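Local atomic coordinates of structural protein ORF273 (Acidianus two-tailed virus, PDB entry 4ART), a protein that is a heat- and acid-stable structural component of the virion of an archaeal virus, its precise role not established. Residues Tyr88-Asp94 against Leu137-Ala143; Ile116-Tyr120 against Ile162-Ala166; Ala124-Ala129 against Gly180-Ile186; Ile174-Leu179 against Asp193-Val198. All coordinates share one frame; numbering follows the deposited sequence.

Contact 1: residues Tyr88-Asp94 against Leu137-Ala143; sequences YAFVETD and LKYYIHA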
# COMPACT_ATOMS: atom_id res chain seq x y z
N TYR A 88 -24.26 1.09 4.78
CA TYR A 88 -24.42 -0.37 4.83
C TYR A 88 -23.14 -1.11 4.36
O TYR A 88 -22.80 -2.17 4.89
CB TYR A 88 -25.61 -0.75 3.95
CG TYR A 88 -25.98 -2.22 3.95
CD1 TYR A 88 -26.22 -2.89 5.15
CD2 TYR A 88 -26.16 -2.91 2.76
CE1 TYR A 88 -26.63 -4.23 5.15
CE2 TYR A 88 -26.58 -4.25 2.76
CZ TYR A 88 -26.81 -4.90 3.96
OH TYR A 88 -27.22 -6.21 3.97
N ALA A 89 -22.45 -0.54 3.35
CA ALA A 89 -21.23 -1.11 2.78
C ALA A 89 -20.25 -0.03 2.43
O ALA A 89 -20.64 1.07 2.00
CB ALA A 89 -21.56 -1.95 1.54
N PHE A 90 -18.96 -0.32 2.64
CA PHE A 90 -17.84 0.56 2.30
C PHE A 90 -17.14 -0.06 1.10
O PHE A 90 -16.88 -1.25 1.09
CB PHE A 90 -16.88 0.71 3.49
CG PHE A 90 -15.64 1.51 3.22
CD1 PHE A 90 -15.70 2.89 3.05
CD2 PHE A 90 -14.40 0.90 3.13
CE1 PHE A 90 -14.55 3.64 2.81
CE2 PHE A 90 -13.25 1.64 2.89
CZ PHE A 90 -13.32 3.01 2.75
N VAL A 91 -16.88 0.74 0.05
CA VAL A 91 -16.27 0.26 -1.18
C VAL A 91 -14.90 0.91 -1.36
O VAL A 91 -14.79 2.13 -1.31
CB VAL A 91 -17.17 0.53 -2.43
CG1 VAL A 91 -16.60 -0.12 -3.68
CG2 VAL A 91 -18.60 0.10 -2.20
N GLU A 92 -13.87 0.09 -1.59
CA GLU A 92 -12.52 0.53 -1.90
C GLU A 92 -12.22 0.04 -3.33
O GLU A 92 -12.22 -1.17 -3.59
CB GLU A 92 -11.51 -0.02 -0.88
CG GLU A 92 -10.06 0.26 -1.23
CD GLU A 92 -9.04 0.02 -0.13
OE1 GLU A 92 -9.40 -0.54 0.93
OE2 GLU A 92 -7.86 0.39 -0.34
N THR A 93 -11.96 0.98 -4.23
CA THR A 93 -11.63 0.67 -5.62
C THR A 93 -10.14 0.86 -5.88
O THR A 93 -9.58 1.92 -5.62
CB THR A 93 -12.50 1.49 -6.56
OG1 THR A 93 -13.86 1.33 -6.15
CG2 THR A 93 -12.34 1.07 -8.01
N ASP A 94 -9.49 -0.21 -6.37
CA ASP A 94 -8.08 -0.19 -6.77
C ASP A 94 -8.11 -0.30 -8.29
O ASP A 94 -8.97 -1.01 -8.85
CB ASP A 94 -7.31 -1.41 -6.21
CG ASP A 94 -6.71 -1.27 -4.82
OD1 ASP A 94 -6.45 -0.12 -4.40
OD2 ASP A 94 -6.42 -2.31 -4.19
N LEU A 137 -22.72 -0.74 9.41
CA LEU A 137 -21.91 -1.24 8.31
C LEU A 137 -21.85 -2.77 8.39
O LEU A 137 -21.44 -3.32 9.41
CB LEU A 137 -20.53 -0.63 8.47
CG LEU A 137 -19.58 -0.68 7.32
CD1 LEU A 137 -20.14 -0.08 6.09
CD2 LEU A 137 -18.42 0.12 7.64
N LYS A 138 -22.27 -3.45 7.32
CA LYS A 138 -22.24 -4.92 7.31
C LYS A 138 -21.12 -5.43 6.40
O LYS A 138 -20.48 -6.44 6.72
CB LYS A 138 -23.60 -5.47 6.86
CG LYS A 138 -23.75 -6.99 7.05
CD LYS A 138 -25.14 -7.45 6.68
CE LYS A 138 -25.31 -8.94 6.69
NZ LYS A 138 -25.56 -9.45 8.07
N TYR A 139 -20.88 -4.75 5.26
CA TYR A 139 -19.92 -5.22 4.27
C TYR A 139 -18.79 -4.31 3.92
O TYR A 139 -18.92 -3.09 3.90
CB TYR A 139 -20.65 -5.59 2.97
CG TYR A 139 -21.64 -6.74 3.11
CD1 TYR A 139 -21.22 -8.05 3.07
CD2 TYR A 139 -23.01 -6.49 3.19
CE1 TYR A 139 -22.13 -9.11 3.15
CE2 TYR A 139 -23.94 -7.54 3.28
CZ TYR A 139 -23.49 -8.85 3.27
OH TYR A 139 -24.37 -9.91 3.37
N TYR A 140 -17.65 -4.95 3.63
CA TYR A 140 -16.49 -4.29 3.09
C TYR A 140 -16.34 -4.81 1.67
O TYR A 140 -16.31 -6.02 1.45
CB TYR A 140 -15.21 -4.53 3.93
CG TYR A 140 -13.97 -4.08 3.16
CD1 TYR A 140 -13.59 -2.75 3.13
CD2 TYR A 140 -13.24 -4.97 2.38
CE1 TYR A 140 -12.50 -2.32 2.37
CE2 TYR A 140 -12.17 -4.56 1.59
CZ TYR A 140 -11.79 -3.23 1.60
OH TYR A 140 -10.69 -2.89 0.85
N ILE A 141 -16.28 -3.89 0.69
CA ILE A 141 -16.19 -4.29 -0.72
C ILE A 141 -14.90 -3.78 -1.35
O ILE A 141 -14.59 -2.60 -1.27
CB ILE A 141 -17.45 -3.85 -1.54
CG1 ILE A 141 -18.75 -4.34 -0.87
CG2 ILE A 141 -17.36 -4.27 -2.99
CD1 ILE A 141 -20.08 -3.89 -1.57
N HIS A 142 -14.17 -4.69 -1.97
CA HIS A 142 -12.96 -4.35 -2.69
C HIS A 142 -13.20 -4.60 -4.15
O HIS A 142 -13.46 -5.75 -4.54
CB HIS A 142 -11.76 -5.17 -2.18
CG HIS A 142 -10.43 -4.72 -2.77
ND1 HIS A 142 -9.35 -5.56 -2.79
CD2 HIS A 142 -10.04 -3.52 -3.28
CE1 HIS A 142 -8.35 -4.88 -3.35
NE2 HIS A 142 -8.71 -3.65 -3.67
N ALA A 143 -13.23 -3.52 -4.95
CA ALA A 143 -13.43 -3.56 -6.40
C ALA A 143 -12.09 -3.33 -7.07
O ALA A 143 -11.38 -2.42 -6.68
CB ALA A 143 -14.44 -2.52 -6.85
O HOH W 1 -26.87 -9.45 3.84

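Contact 2: residues Ile116-Tyr120 against Ile162-Ala166; sequences ILKFY and IDSLA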
# COMPACT_ATOMS: atom_id res chain seq x y z
N ILE A 116 -11.08 -2.61 9.25
CA ILE A 116 -11.86 -3.70 9.90
C ILE A 116 -11.96 -3.51 11.40
O ILE A 116 -13.03 -3.72 11.97
CB ILE A 116 -11.34 -5.13 9.56
CG1 ILE A 116 -11.08 -5.28 8.11
CG2 ILE A 116 -12.20 -6.31 10.11
CD1 ILE A 116 -9.73 -5.52 8.03
N LEU A 117 -10.85 -3.13 12.03
CA LEU A 117 -10.84 -2.86 13.46
C LEU A 117 -11.79 -1.69 13.77
O LEU A 117 -12.60 -1.82 14.68
CB LEU A 117 -9.42 -2.51 13.91
CG LEU A 117 -9.26 -2.28 15.41
CD1 LEU A 117 -9.63 -3.54 16.20
CD2 LEU A 117 -7.88 -1.77 15.76
N LYS A 118 -11.70 -0.58 13.01
CA LYS A 118 -12.56 0.60 13.18
C LYS A 118 -14.03 0.18 13.01
O LYS A 118 -14.86 0.48 13.87
CB LYS A 118 -12.19 1.69 12.16
CG LYS A 118 -13.16 2.87 12.09
CD LYS A 118 -12.70 3.96 11.13
CE LYS A 118 -13.05 3.73 9.69
NZ LYS A 118 -12.33 4.68 8.80
N PHE A 119 -14.34 -0.51 11.92
CA PHE A 119 -15.68 -1.00 11.59
C PHE A 119 -16.21 -1.94 12.68
O PHE A 119 -17.35 -1.76 13.09
CB PHE A 119 -15.70 -1.64 10.19
CG PHE A 119 -15.31 -0.74 9.01
CD1 PHE A 119 -15.45 0.63 9.09
CD2 PHE A 119 -14.89 -1.29 7.80
CE1 PHE A 119 -15.13 1.46 7.98
CE2 PHE A 119 -14.57 -0.46 6.69
CZ PHE A 119 -14.69 0.90 6.80
N TYR A 120 -15.39 -2.89 13.20
CA TYR A 120 -15.82 -3.80 14.28
C TYR A 120 -16.10 -3.03 15.55
O TYR A 120 -17.16 -3.22 16.15
CB TYR A 120 -14.80 -4.95 14.55
CG TYR A 120 -15.14 -5.73 15.82
CD1 TYR A 120 -16.05 -6.78 15.79
CD2 TYR A 120 -14.60 -5.36 17.06
CE1 TYR A 120 -16.43 -7.44 16.97
CE2 TYR A 120 -14.94 -6.04 18.23
CZ TYR A 120 -15.86 -7.08 18.18
OH TYR A 120 -16.21 -7.72 19.35
N ILE A 162 -18.03 -8.03 7.37
CA ILE A 162 -17.14 -7.43 8.38
C ILE A 162 -17.03 -8.25 9.67
O ILE A 162 -15.92 -8.44 10.15
CB ILE A 162 -17.44 -5.90 8.59
CG1 ILE A 162 -17.14 -5.11 7.27
CG2 ILE A 162 -16.66 -5.32 9.80
CD1 ILE A 162 -17.64 -3.73 7.21
N ASP A 163 -18.15 -8.73 10.22
CA ASP A 163 -18.17 -9.54 11.45
C ASP A 163 -17.34 -10.80 11.31
O ASP A 163 -16.59 -11.14 12.22
CB ASP A 163 -19.62 -9.98 11.79
CG ASP A 163 -20.56 -8.88 12.21
OD1 ASP A 163 -20.08 -7.80 12.61
OD2 ASP A 163 -21.79 -9.13 12.20
N SER A 164 -17.53 -11.50 10.19
CA SER A 164 -16.86 -12.77 9.87
C SER A 164 -15.39 -12.54 9.76
O SER A 164 -14.61 -13.29 10.35
CB SER A 164 -17.40 -13.33 8.55
OG SER A 164 -18.47 -14.21 8.84
N LEU A 165 -14.99 -11.48 9.06
CA LEU A 165 -13.61 -11.09 8.91
C LEU A 165 -12.97 -10.74 10.27
O LEU A 165 -11.88 -11.22 10.57
CB LEU A 165 -13.51 -9.91 7.94
CG LEU A 165 -12.15 -9.63 7.38
CD1 LEU A 165 -11.48 -10.91 6.85
CD2 LEU A 165 -12.25 -8.63 6.28
N ALA A 166 -13.66 -9.93 11.09
CA ALA A 166 -13.16 -9.52 12.41
C ALA A 166 -12.92 -10.75 13.30
O ALA A 166 -11.89 -10.81 13.97
CB ALA A 166 -14.15 -8.55 13.09

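Contact 3: residues Ala124-Ala129 against Gly180-Ile186; sequences AGFRIA and GNKPRTI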
# COMPACT_ATOMS: atom_id res chain seq x y z
N ALA A 124 -19.75 -2.71 17.39
CA ALA A 124 -19.88 -3.27 18.75
C ALA A 124 -20.29 -2.22 19.80
O ALA A 124 -20.51 -2.58 20.96
CB ALA A 124 -18.60 -3.97 19.17
N GLY A 125 -20.38 -0.95 19.41
CA GLY A 125 -20.79 0.13 20.30
C GLY A 125 -19.68 1.02 20.82
O GLY A 125 -19.96 2.00 21.50
N PHE A 126 -18.41 0.66 20.55
CA PHE A 126 -17.29 1.50 20.97
C PHE A 126 -17.21 2.76 20.07
O PHE A 126 -17.69 2.75 18.93
CB PHE A 126 -15.96 0.72 20.93
CG PHE A 126 -15.83 -0.38 21.97
CD1 PHE A 126 -16.25 -1.67 21.69
CD2 PHE A 126 -15.28 -0.11 23.21
CE1 PHE A 126 -16.13 -2.69 22.66
CE2 PHE A 126 -15.13 -1.13 24.17
CZ PHE A 126 -15.55 -2.41 23.89
N ARG A 127 -16.67 3.85 20.61
CA ARG A 127 -16.45 5.13 19.91
C ARG A 127 -14.95 5.41 19.94
O ARG A 127 -14.34 5.27 20.99
CB ARG A 127 -17.25 6.29 20.56
CG ARG A 127 -18.68 6.41 20.01
CD ARG A 127 -19.40 7.67 20.48
NE ARG A 127 -20.56 8.00 19.64
CZ ARG A 127 -21.81 7.55 19.85
NH1 ARG A 127 -22.07 6.75 20.87
NH2 ARG A 127 -22.79 7.91 19.03
N ILE A 128 -14.34 5.74 18.78
CA ILE A 128 -12.91 6.04 18.68
C ILE A 128 -12.78 7.55 18.77
O ILE A 128 -13.23 8.28 17.87
CB ILE A 128 -12.23 5.39 17.41
CG1 ILE A 128 -12.46 3.87 17.36
CG2 ILE A 128 -10.73 5.71 17.32
CD1 ILE A 128 -12.38 3.26 16.01
N ALA A 129 -12.25 8.02 19.92
CA ALA A 129 -12.06 9.43 20.24
C ALA A 129 -13.26 10.30 19.79
O ALA A 129 -14.40 9.92 20.07
CB ALA A 129 -10.74 9.93 19.67
N GLY A 180 -12.48 -4.77 27.50
CA GLY A 180 -13.63 -5.30 28.22
C GLY A 180 -14.83 -5.42 27.31
O GLY A 180 -14.72 -5.23 26.10
N ASN A 181 -15.96 -5.89 27.86
CA ASN A 181 -17.16 -6.09 27.04
C ASN A 181 -18.04 -4.85 26.94
O ASN A 181 -18.76 -4.70 25.95
CB ASN A 181 -17.94 -7.36 27.47
CG ASN A 181 -18.19 -8.37 26.35
OD1 ASN A 181 -17.45 -8.46 25.35
ND2 ASN A 181 -19.23 -9.18 26.51
N LYS A 182 -17.96 -3.95 27.92
CA LYS A 182 -18.76 -2.73 27.93
C LYS A 182 -18.22 -1.69 26.92
O LYS A 182 -17.07 -1.24 27.06
CB LYS A 182 -18.87 -2.15 29.35
CG LYS A 182 -19.99 -1.12 29.52
CD LYS A 182 -19.64 -0.02 30.54
CE LYS A 182 -19.90 -0.38 31.99
NZ LYS A 182 -21.35 -0.39 32.34
N PRO A 183 -19.03 -1.31 25.91
CA PRO A 183 -18.60 -0.27 24.96
C PRO A 183 -18.55 1.11 25.62
O PRO A 183 -19.38 1.43 26.48
CB PRO A 183 -19.67 -0.32 23.88
CG PRO A 183 -20.45 -1.59 24.14
CD PRO A 183 -20.40 -1.76 25.60
N ARG A 184 -17.56 1.92 25.20
CA ARG A 184 -17.15 3.25 25.63
C ARG A 184 -16.31 3.92 24.51
O ARG A 184 -16.02 3.29 23.49
CB ARG A 184 -16.30 3.15 26.92
CG ARG A 184 -15.07 2.23 26.85
CD ARG A 184 -14.09 2.56 27.97
NE ARG A 184 -12.97 1.63 28.02
CZ ARG A 184 -11.73 1.91 27.65
NH1 ARG A 184 -11.43 3.10 27.15
NH2 ARG A 184 -10.77 0.99 27.75
N THR A 185 -15.92 5.18 24.73
CA THR A 185 -15.04 5.91 23.83
C THR A 185 -13.63 5.47 24.18
O THR A 185 -13.24 5.52 25.35
CB THR A 185 -15.21 7.43 23.98
OG1 THR A 185 -16.60 7.77 23.89
CG2 THR A 185 -14.40 8.21 22.93
N ILE A 186 -12.86 5.04 23.19
CA ILE A 186 -11.46 4.64 23.38
C ILE A 186 -10.53 5.74 22.85
O ILE A 186 -10.95 6.53 21.99
CB ILE A 186 -11.17 3.24 22.75
CG1 ILE A 186 -11.23 3.26 21.21
CG2 ILE A 186 -12.11 2.20 23.34
CD1 ILE A 186 -10.36 2.27 20.53

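Contact 4: residues Ile174-Leu179 against Asp193-Val198; sequences IVEQKL and DIERIV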
# COMPACT_ATOMS: atom_id res chain seq x y z
N ILE A 174 -9.33 -10.01 21.20
CA ILE A 174 -8.28 -9.01 21.51
C ILE A 174 -8.89 -7.73 22.11
O ILE A 174 -8.32 -7.19 23.06
CB ILE A 174 -7.30 -8.76 20.31
CG1 ILE A 174 -6.64 -10.10 19.85
CG2 ILE A 174 -6.25 -7.71 20.67
CD1 ILE A 174 -5.93 -10.10 18.43
N VAL A 175 -10.06 -7.27 21.57
CA VAL A 175 -10.82 -6.09 22.04
C VAL A 175 -11.33 -6.40 23.44
O VAL A 175 -11.22 -5.55 24.30
CB VAL A 175 -11.96 -5.68 21.05
CG1 VAL A 175 -12.93 -4.70 21.67
CG2 VAL A 175 -11.39 -5.09 19.76
N GLU A 176 -11.84 -7.63 23.68
CA GLU A 176 -12.35 -8.04 25.00
C GLU A 176 -11.24 -8.08 26.05
O GLU A 176 -11.41 -7.51 27.13
CB GLU A 176 -13.08 -9.38 24.93
CG GLU A 176 -14.10 -9.56 26.04
CD GLU A 176 -15.11 -10.67 25.82
OE1 GLU A 176 -15.49 -10.92 24.65
OE2 GLU A 176 -15.58 -11.25 26.83
N GLN A 177 -10.09 -8.68 25.71
CA GLN A 177 -8.93 -8.77 26.59
C GLN A 177 -8.39 -7.38 26.96
O GLN A 177 -8.07 -7.13 28.12
CB GLN A 177 -7.83 -9.62 25.92
CG GLN A 177 -6.71 -10.05 26.87
CD GLN A 177 -7.16 -11.10 27.88
OE1 GLN A 177 -8.14 -11.83 27.68
NE2 GLN A 177 -6.44 -11.19 28.99
N LYS A 178 -8.33 -6.46 25.99
CA LYS A 178 -7.80 -5.11 26.19
C LYS A 178 -8.79 -4.07 26.72
O LYS A 178 -8.41 -3.24 27.54
CB LYS A 178 -7.09 -4.62 24.91
CG LYS A 178 -6.01 -3.56 25.15
CD LYS A 178 -4.64 -4.17 25.48
CE LYS A 178 -3.55 -3.13 25.51
NZ LYS A 178 -2.21 -3.74 25.28
N LEU A 179 -10.05 -4.08 26.25
CA LEU A 179 -11.03 -3.05 26.63
C LEU A 179 -12.16 -3.49 27.52
O LEU A 179 -12.80 -2.65 28.14
CB LEU A 179 -11.65 -2.41 25.37
CG LEU A 179 -10.72 -1.90 24.28
CD1 LEU A 179 -11.53 -1.46 23.06
CD2 LEU A 179 -9.87 -0.76 24.77
N ASP A 193 -2.74 0.24 20.14
CA ASP A 193 -2.32 -0.92 20.94
C ASP A 193 -3.01 -2.17 20.45
O ASP A 193 -2.34 -3.20 20.29
CB ASP A 193 -2.59 -0.74 22.45
CG ASP A 193 -1.74 0.32 23.13
OD1 ASP A 193 -0.59 0.53 22.66
OD2 ASP A 193 -2.20 0.90 24.14
N ILE A 194 -4.33 -2.09 20.17
CA ILE A 194 -5.09 -3.22 19.65
C ILE A 194 -4.62 -3.57 18.24
O ILE A 194 -4.33 -4.74 17.97
CB ILE A 194 -6.64 -3.02 19.74
CG1 ILE A 194 -7.08 -2.85 21.20
CG2 ILE A 194 -7.42 -4.19 19.05
CD1 ILE A 194 -8.41 -2.17 21.31
N GLU A 195 -4.50 -2.56 17.38
CA GLU A 195 -4.05 -2.72 16.00
C GLU A 195 -2.70 -3.47 15.91
O GLU A 195 -2.55 -4.39 15.10
CB GLU A 195 -4.00 -1.34 15.32
CG GLU A 195 -3.54 -1.46 13.89
CD GLU A 195 -4.22 -0.59 12.86
OE1 GLU A 195 -4.15 0.64 12.97
OE2 GLU A 195 -4.49 -1.16 11.79
N ARG A 196 -1.73 -3.09 16.76
CA ARG A 196 -0.40 -3.69 16.83
C ARG A 196 -0.47 -5.21 17.12
O ARG A 196 0.22 -6.00 16.47
CB ARG A 196 0.45 -2.95 17.88
CG ARG A 196 1.89 -3.45 18.00
CD ARG A 196 2.53 -3.01 19.31
NE ARG A 196 2.27 -3.98 20.38
CZ ARG A 196 1.39 -3.82 21.37
NH1 ARG A 196 0.70 -2.68 21.48
NH2 ARG A 196 1.21 -4.77 22.27
N ILE A 197 -1.28 -5.62 18.13
CA ILE A 197 -1.48 -7.04 18.49
C ILE A 197 -2.07 -7.85 17.32
O ILE A 197 -1.58 -8.94 17.02
CB ILE A 197 -2.36 -7.19 19.76
CG1 ILE A 197 -1.71 -6.47 20.98
CG2 ILE A 197 -2.64 -8.69 20.07
CD1 ILE A 197 -2.61 -6.40 22.30
N VAL A 198 -3.14 -7.32 16.69
CA VAL A 198 -3.88 -7.97 15.60
C VAL A 198 -2.98 -8.18 14.39
O VAL A 198 -2.92 -9.31 13.86
CB VAL A 198 -5.22 -7.22 15.22
CG1 VAL A 198 -5.93 -7.83 14.01
CG2 VAL A 198 -6.14 -7.04 16.41

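Contact 1: residues Tyr88-Asp94 against Leu137-Ala143
Tyr88 O takes two backbone N-H groups of the partner segment, Lys138 N at 2.8 Å and Tyr139 N at 3.2 Å. The second comes in the carbonyl plane; the first is tilted from it. From here a regular ladder runs on. Phe90 N binds Tyr139 O, Ile141 N binds Phe90 O, and the same alternation continues to Asp94 N on Ala143 O. Strand 87-96 and strand 139-146 are thus parallel neighbours inside the mixed sheet of the protein. On its other side strand 87-96 pairs with strand 58-62, where Tyr88 and Ala89 both face Ile61 in a classic beta bulge.

Ala89, Val91, Tyr139, Ile141 and Ala143 lie on the face that helix 23-44 covers. Phe90, Glu92, Tyr140 and His142 lie on the other. There Phe90 CD2 meets Tyr140 CD1 at 3.7 Å, ring edge beside ring edge. With CG anti to the backbone N (chi1 167°), the Tyr140 ring lies alongside Phe90, and its hydroxyl gives a 2.7 Å bond to Glu92 OE1 from above the carboxylate plane. His142 NE2 gives a similar bond to Asp94 OD2, also 2.7 Å. Asp94 OD2 lies near the imidazole plane, but the carboxylate is turned 83° to the ring, and the N-H meets OD2 from above the carboxylate plane. His142 ND1 has a weak bond to Gly109 O, and the two bonds together probably limit rotation of the ring.

At the start of the segments Tyr139 and Tyr88 form an offset edge-to-face pair, the Tyr139 edge toward the Tyr88 face, centroids 5.8 Å apart. A water lies 2.6 Å from Tyr139 OH and 3.3 Å from Tyr88 OH.

Contact 2: residues Ile116-Tyr120 against Ile162-Ala166
Ile162 points its side chain at helix 113-123 and meets Phe119 by two branches. Its CB leads to CG2, which is anti to the backbone N (chi1 -64° for CG1) and lies 3.8 Å from Phe119 CB. The other branch passes through CG1 to CD1. This tip methyl lies 3.7 Å from Phe119 CD2, obliquely to the ring, and also approaches Phe119 CB. The two side chains run at a slant to each other. Phe119 in turn packs edge-to-face on Phe90 of the central sheet.

One turn further along, Ala166 CB is 3.7 Å from Tyr120 CD1 and touches CB and CG of the same residue. Ile116 CG2 comes over the Ala166 backbone, 4.0 Å from Ala166 N. Ile116 CG1 meets Leu165 CD2 at 4.0 Å, the two chains crossing at about a right angle. The short helix segments pass at 117°, with axes 9.8 Å apart.

Helix 162-168 follows strand 154-161 directly, and this contact sets it against helix 113-123 beside the sheet. No hydrogen bond links the two segments. The contact therefore rests on the fit of mostly buried aliphatic and aromatic carbons, with no polar bond to fix its direction.

Contact 3: residues Ala124-Ala129 against Gly180-Ile186
Phe126 lays its ring against the 180-184 loop because CG stands beside the backbone N (chi1 -69°) and chi2 of 90° sets the ring plane perpendicular to the plane of CA, CB and CG. Pro183 CA then sits over the ring centre, 3.7 Å from the centroid, in a CH-pi contact. The ring edge meets Gly180 O, 3.7 Å from Phe126 CZ, and Ile186 CG2 touches CD2 obliquely. Leu179 of helix 171-179 also packs on the ring.

Beyond Phe126 the chains pair as a short two-strand parallel sheet, strand 127-128 with strand 185-186. Three backbone bonds join them: Arg127 N to Arg184 O at 3.0 Å, Ile186 N to Arg127 O at 2.7 Å, and Ala129 N to Ile186 O at 2.9 Å. Ile128 and Ile186 lie side by side, CG1 against CG1, on the face turned to helices 113-123 and 188-201. Thr185 lies with Arg127 on the other face; Thr185 CG2 comes to 3.3 Å from Ala129 O.

Each strand follows a helix that ends at a glycine with positive phi. Gly125 closes helix 113-123 in a Schellman motif, and Gly180 comes just after helix 171-179. The Pro183 ring lies over the first of these ends, with CB 3.3 Å from Gly125 O. Arg184 sends its guanidinium to a salt bridge with Glu190. Ile128 also packs on Phe228 of the second subunit.

Contact 4: residues Ile174-Leu179 against Asp193-Val198
Ile194 is the knob of this contact. It sits in the hollow formed by Ile174, Val175, Lys178 and Leu179 on helix 171-179. Its CD1 reaches Leu179 CD1 at 3.6 Å, the two side chains crossing at about a right angle. In Ile194 chi1 is -61°, which leaves CG2 anti to the backbone N. This CG2 touches both Ile174 CG2 and Val175 CG2. Ile194 and Lys178 run past each other in opposite directions, with Ile194 CG1 near Lys178 CB.

Ile174 is the main bump coming the other way. Its CG2 lies 3.8 Å from Ile197 CG2, and its CD1 goes on to Val198 CG2 at 3.7 Å. Lys178 rounds off the exposed side. Its chain bends at chi2 (86°) and lays CE 4.0 Å from Asp193 CB. Its NZ comes near Ile197 CD1, while Asp193 OD2 is 4.8 Å away, too far for a salt bridge.

The short helix segments cross at 138° with axes 10.3 Å apart. Arg196, on the same segment as Ile194, packs on Glu212 of the second subunit. Leu179 also touches Arg184 in the loop that follows its helix. Helix 113-123 packs against both helices, through Leu121 on Val175 and Leu117 on Ile194.

How the contacts relate
Of the segments in contact, strand 87-96 comes first, and contact 1 closes its loop when the chain returns as strand 139-146. Helix 113-123 and strand 127-128 lie inside that loop, but their partners come later. Contacts 2 and 3 therefore both cross contact 1, and they cross each other. Contact 2 closes at helix 162-168, just after strand 154-161. Contact 4 opens on helix 171-179, in series after contacts 1 and 2. Contact 3 closes within its loop, so these two also cross. Contact 2 joins sheet to helices: Phe119 touches Leu137 of contact 1, and Tyr120 touches Val175 of contact 4. Ile186 on Leu179 links contacts 3 and 4.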